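Local coordinates for amidase, hydantoinase/carbamoylase family (Burkholderia ambifaria, PDB 5TP4) that acts as an amidase of the hydantoinase/carbamoylase family, a zinc-dependent hydrolase of the peptidase M20 family that probably cleaves N-carbamoyl-L-amino acids, at the interface of chains A and B. Residues are numbered along the deposited sequence; one frame, centred on the assembly and turned at random. Chains: chain A/B, Amidase, hydantoinase/carbamoylase family.

Contact 1: the interface of chains A and B. Residues chain A 235, 238-240, 243; chain B 269-271.
B:Leu269 and B:Thr271, which point the same way from strand 269-271 of chain B, meet the loop and short 3-10 helix 240-242 of chain A. From the strand, B:Leu269 runs first beside the guanidinium group of A:Arg243: its CB lies 3.9 Å from NH2, and CG is only slightly farther from the same nitrogen. There the chain forks. CD1 of B:Leu269 turns to the carbonyl O of A:Ala235 at 3.7 Å, while CD2 slips past A:Met240, 3.6 Å from the CG of that methionine, and also touches CA of A:Pro239. A branched aliphatic tip suits this place, because one methyl lines the polar loop and the other meets the thioether chain. Two turns in the A:Met240 chain (chi2 -60°, chi3 -70°) set SD above one face of the A:Arg243 guanidinium, nearer its rim than its centre. Arginine suits its post by spending NE and NH2 on the carbonyl O of A:Thr238, and NH2 also on O of A:Ala235, while keeping NH1 for chain B. NH1 of A:Arg243 donates to the hydroxyl OG1 of B:Thr271 at 2.8 Å. A threonine hydroxyl can take that N-H and still bond water 1, which continues to O of A:Ala235; water 2 joins NH1 to O of B:Ala270. The patch ties an arginine braced by its own chain's loop to the partner's strand, a directional link that should help fix the subunits' register.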
loop_
_atom_site.group_PDB
_atom_site.type_symbol
_atom_site.label_atom_id
_atom_site.label_comp_id
_atom_site.label_asym_id
_atom_site.label_seq_id
_atom_site.Cartn_x
_atom_site.Cartn_y
_atom_site.Cartn_z
ATOM N N ALA A 235 -16.263 -5.445 5.201
ATOM C CA ALA A 235 -15.999 -6.627 4.379
ATOM C C ALA A 235 -16.979 -7.764 4.627
ATOM O O ALA A 235 -17.062 -8.682 3.801
ATOM C CB ALA A 235 -14.574 -7.151 4.639
ATOM N N THR A 238 -21.348 -6.266 3.698
ATOM C CA THR A 238 -21.633 -5.641 2.403
ATOM C C THR A 238 -21.591 -6.719 1.331
ATOM O O THR A 238 -20.499 -7.163 0.956
ATOM C CB THR A 238 -20.601 -4.551 2.091
ATOM O OG1 THR A 238 -20.447 -3.673 3.224
ATOM C CG2 THR A 238 -21.036 -3.739 0.855
ATOM N N PRO A 239 -22.727 -7.181 0.816
ATOM C CA PRO A 239 -22.693 -8.167 -0.268
ATOM C C PRO A 239 -22.004 -7.607 -1.505
ATOM O O PRO A 239 -21.947 -6.393 -1.724
ATOM C CB PRO A 239 -24.177 -8.450 -0.531
ATOM C CG PRO A 239 -24.841 -8.099 0.764
ATOM C CD PRO A 239 -24.103 -6.910 1.259
ATOM N N MET A 240 -21.476 -8.527 -2.319
ATOM C CA MET A 240 -20.686 -8.108 -3.473
ATOM C C MET A 240 -21.411 -7.129 -4.390
ATOM O O MET A 240 -20.763 -6.167 -4.830
ATOM C CB MET A 240 -20.192 -9.335 -4.255
ATOM C CG MET A 240 -19.354 -10.307 -3.395
ATOM S SD MET A 240 -17.854 -9.622 -2.654
ATOM C CE MET A 240 -16.839 -9.408 -4.140
ATOM N N ARG A 243 -20.941 -3.295 -3.682
ATOM C CA ARG A 243 -19.613 -2.769 -3.429
ATOM C C ARG A 243 -19.136 -1.851 -4.537
ATOM O O ARG A 243 -19.495 -2.005 -5.709
ATOM C CB ARG A 243 -18.602 -3.907 -3.283
ATOM C CG ARG A 243 -18.941 -4.814 -2.119
ATOM C CD ARG A 243 -17.948 -5.910 -1.975
ATOM N NE ARG A 243 -18.284 -6.652 -0.757
ATOM C CZ ARG A 243 -17.400 -7.277 -0.002
ATOM N NH1 ARG A 243 -16.122 -7.276 -0.347
ATOM N NH2 ARG A 243 -17.810 -7.910 1.100
ATOM N N LEU B 269 -17.957 -14.034 -0.010
ATOM C CA LEU B 269 -17.443 -12.667 -0.108
ATOM C C LEU B 269 -15.927 -12.681 -0.020
ATOM O O LEU B 269 -15.348 -13.552 0.621
ATOM C CB LEU B 269 -17.956 -11.769 1.025
ATOM C CG LEU B 269 -19.468 -11.744 1.246
ATOM C CD1 LEU B 269 -19.719 -10.973 2.548
ATOM C CD2 LEU B 269 -20.229 -11.126 0.035
ATOM N N ALA B 270 -15.289 -11.694 -0.642
ATOM C CA ALA B 270 -13.856 -11.549 -0.435
ATOM C C ALA B 270 -13.457 -10.101 -0.615
ATOM O O ALA B 270 -13.998 -9.388 -1.464
ATOM C CB ALA B 270 -13.025 -12.416 -1.384
ATOM N N THR B 271 -12.468 -9.699 0.171
ATOM C CA THR B 271 -12.061 -8.309 0.275
ATOM C C THR B 271 -10.554 -8.264 0.426
ATOM O O THR B 271 -10.013 -8.893 1.338
ATOM C CB THR B 271 -12.700 -7.647 1.500
ATOM O OG1 THR B 271 -14.104 -7.929 1.553
ATOM C CG2 THR B 271 -12.460 -6.135 1.466
HETATM O O HOH W 1 -14.863 -10.184 2.666
HETATM O O HOH W 2 -14.780 -6.787 -2.839
#

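Contact 2: the interface of chains A and B. Residues chain A 223-225, 274, 292, 330; chain B 282-283.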
loop_
_atom_site.group_PDB
_atom_site.type_symbol
_atom_site.label_atom_id
_atom_site.label_comp_id
_atom_site.label_asym_id
_atom_site.label_seq_id
_atom_site.Cartn_x
_atom_site.Cartn_y
_atom_site.Cartn_z
ATOM N N TRP A 223 5.608 10.249 -15.703
ATOM C CA TRP A 223 5.295 9.777 -14.364
ATOM C C TRP A 223 3.885 10.239 -14.045
ATOM O O TRP A 223 3.602 11.441 -14.084
ATOM C CB TRP A 223 6.288 10.325 -13.330
ATOM C CG TRP A 223 7.521 9.499 -13.182
ATOM C CD1 TRP A 223 7.905 8.435 -13.954
ATOM C CD2 TRP A 223 8.542 9.683 -12.208
ATOM N NE1 TRP A 223 9.092 7.907 -13.474
ATOM C CE2 TRP A 223 9.506 8.670 -12.411
ATOM C CE3 TRP A 223 8.726 10.595 -11.164
ATOM C CZ2 TRP A 223 10.644 8.557 -11.615
ATOM C CZ3 TRP A 223 9.851 10.479 -10.374
ATOM C CH2 TRP A 223 10.798 9.473 -10.606
ATOM N N LEU A 224 3.015 9.285 -13.718
ATOM C CA LEU A 224 1.619 9.583 -13.439
ATOM C C LEU A 224 1.294 9.167 -12.022
ATOM O O LEU A 224 1.847 8.196 -11.501
ATOM C CB LEU A 224 0.682 8.844 -14.388
ATOM C CG LEU A 224 1.024 8.897 -15.884
ATOM C CD1 LEU A 224 0.016 8.051 -16.637
ATOM C CD2 LEU A 224 1.012 10.314 -16.384
ATOM N N ASP A 225 0.397 9.925 -11.412
ATOM C CA ASP A 225 -0.219 9.577 -10.141
ATOM C C ASP A 225 -1.663 9.194 -10.405
ATOM O O ASP A 225 -2.403 9.970 -11.007
ATOM C CB ASP A 225 -0.169 10.757 -9.173
ATOM C CG ASP A 225 1.236 11.103 -8.759
ATOM O OD1 ASP A 225 2.037 10.171 -8.530
ATOM O OD2 ASP A 225 1.528 12.304 -8.659
ATOM N N GLN A 274 4.802 2.016 -7.174
ATOM C CA GLN A 274 4.266 2.334 -5.859
ATOM C C GLN A 274 2.768 2.123 -5.933
ATOM O O GLN A 274 2.137 2.466 -6.944
ATOM C CB GLN A 274 4.577 3.777 -5.424
ATOM C CG GLN A 274 6.076 4.130 -5.360
ATOM C CD GLN A 274 6.317 5.558 -4.932
ATOM O OE1 GLN A 274 5.445 6.412 -5.069
ATOM N NE2 GLN A 274 7.498 5.825 -4.390
ATOM N N THR A 292 1.333 4.615 -8.703
ATOM C CA THR A 292 2.070 5.434 -9.656
ATOM C C THR A 292 2.273 4.640 -10.938
ATOM O O THR A 292 2.279 3.404 -10.931
ATOM C CB THR A 292 3.437 5.868 -9.099
ATOM O OG1 THR A 292 4.259 4.716 -8.865
ATOM C CG2 THR A 292 3.284 6.695 -7.835
ATOM N N CYS A 330 2.870 13.985 -12.873
ATOM C CA CYS A 330 3.745 14.762 -12.020
ATOM C C CYS A 330 5.152 14.931 -12.575
ATOM O O CYS A 330 5.903 15.757 -12.051
ATOM C CB CYS A 330 3.811 14.134 -10.638
ATOM S SG CYS A 330 4.387 12.498 -10.816
ATOM N N ARG B 282 9.155 4.814 -7.806
ATOM C CA ARG B 282 8.379 4.978 -9.034
ATOM C C ARG B 282 9.045 4.339 -10.242
ATOM O O ARG B 282 8.355 3.894 -11.169
ATOM C CB ARG B 282 8.167 6.459 -9.333
ATOM C CG ARG B 282 7.312 7.183 -8.332
ATOM C CD ARG B 282 7.373 8.671 -8.632
ATOM N NE ARG B 282 6.413 9.407 -7.831
ATOM C CZ ARG B 282 5.171 9.670 -8.217
ATOM N NH1 ARG B 282 4.742 9.248 -9.403
ATOM N NH2 ARG B 282 4.361 10.345 -7.409
ATOM N N ASN B 283 10.378 4.320 -10.288
ATOM C CA ASN B 283 11.061 3.804 -11.468
ATOM C C ASN B 283 11.709 2.445 -11.208
ATOM O O ASN B 283 12.699 2.087 -11.853
ATOM C CB ASN B 283 12.089 4.806 -11.988
ATOM C CG ASN B 283 13.149 5.153 -10.972
ATOM O OD1 ASN B 283 13.027 4.827 -9.778
ATOM N ND2 ASN B 283 14.208 5.831 -11.443
HETATM O O HOH W 3 5.617 3.765 -11.160
#
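This is a side-chain insertion interface, in which B:Arg282, from a loop of chain B, reaches across strands 220-229, 288-297 and 324-333 of chain A and helps hold the two copies together in what is probably the biological dimer. The arginine suits the place because its long aliphatic stem can cover an aromatic ring while its charged end meets an acid. Its chain is extended from CG to NE (chi2 and chi3 both 171°), which carries the guanidinium past A:Trp223 to A:Asp225. On the way CD of B:Arg282 lies over the face of the A:Trp223 six-membered ring, 3.7 Å from its centroid and offset toward the rim, a CH-pi contact; CB of B:Asn283 adds a looser touch at CZ2 of the same indole. Beyond the ring, CG2 of A:Thr292 sits above one face of the guanidinium, 3.3 Å from NH1 of B:Arg282, and SG of A:Cys330 lies 3.6 Å from that nitrogen. The amide of A:Gln274 borders the stem, with OE1 of A:Gln274 3.8 Å from CG of B:Arg282. A:Thr292 also serves by its hydroxyl: OG1 bonds water 3, which passes the link on to the backbone O of B:Arg282. At the tip a salt bridge forms end-on; with the planes 61° apart and both terminal nitrogens on one oxygen, this is not the flat, two-oxygen pairing. NH2 of B:Arg282 donates to the syn lone pair of OD1 of A:Asp225 at 2.6 Å, whereas NH1 comes to the same oxygen, also from the syn side but tilted out of the carboxylate plane, at 3.0 Å.

The centres of the C-alpha atoms of contact 1 and contact 2 lie about 29 Å apart, so the subunits are held at well-separated points. No residue is common to both, but they draw on neighbouring stretches of sequence: chain B gives strand 269-271 to contact 1 and the loop just beyond strand 275-277 to contact 2. In chain A, A:Gln274 of contact 2 follows the strand whose twin in chain B forms contact 1. The two-fold axis repeats each contact with the chains exchanged, and these spaced pairs may help resist rocking or sliding between the subunits of the probable dimer.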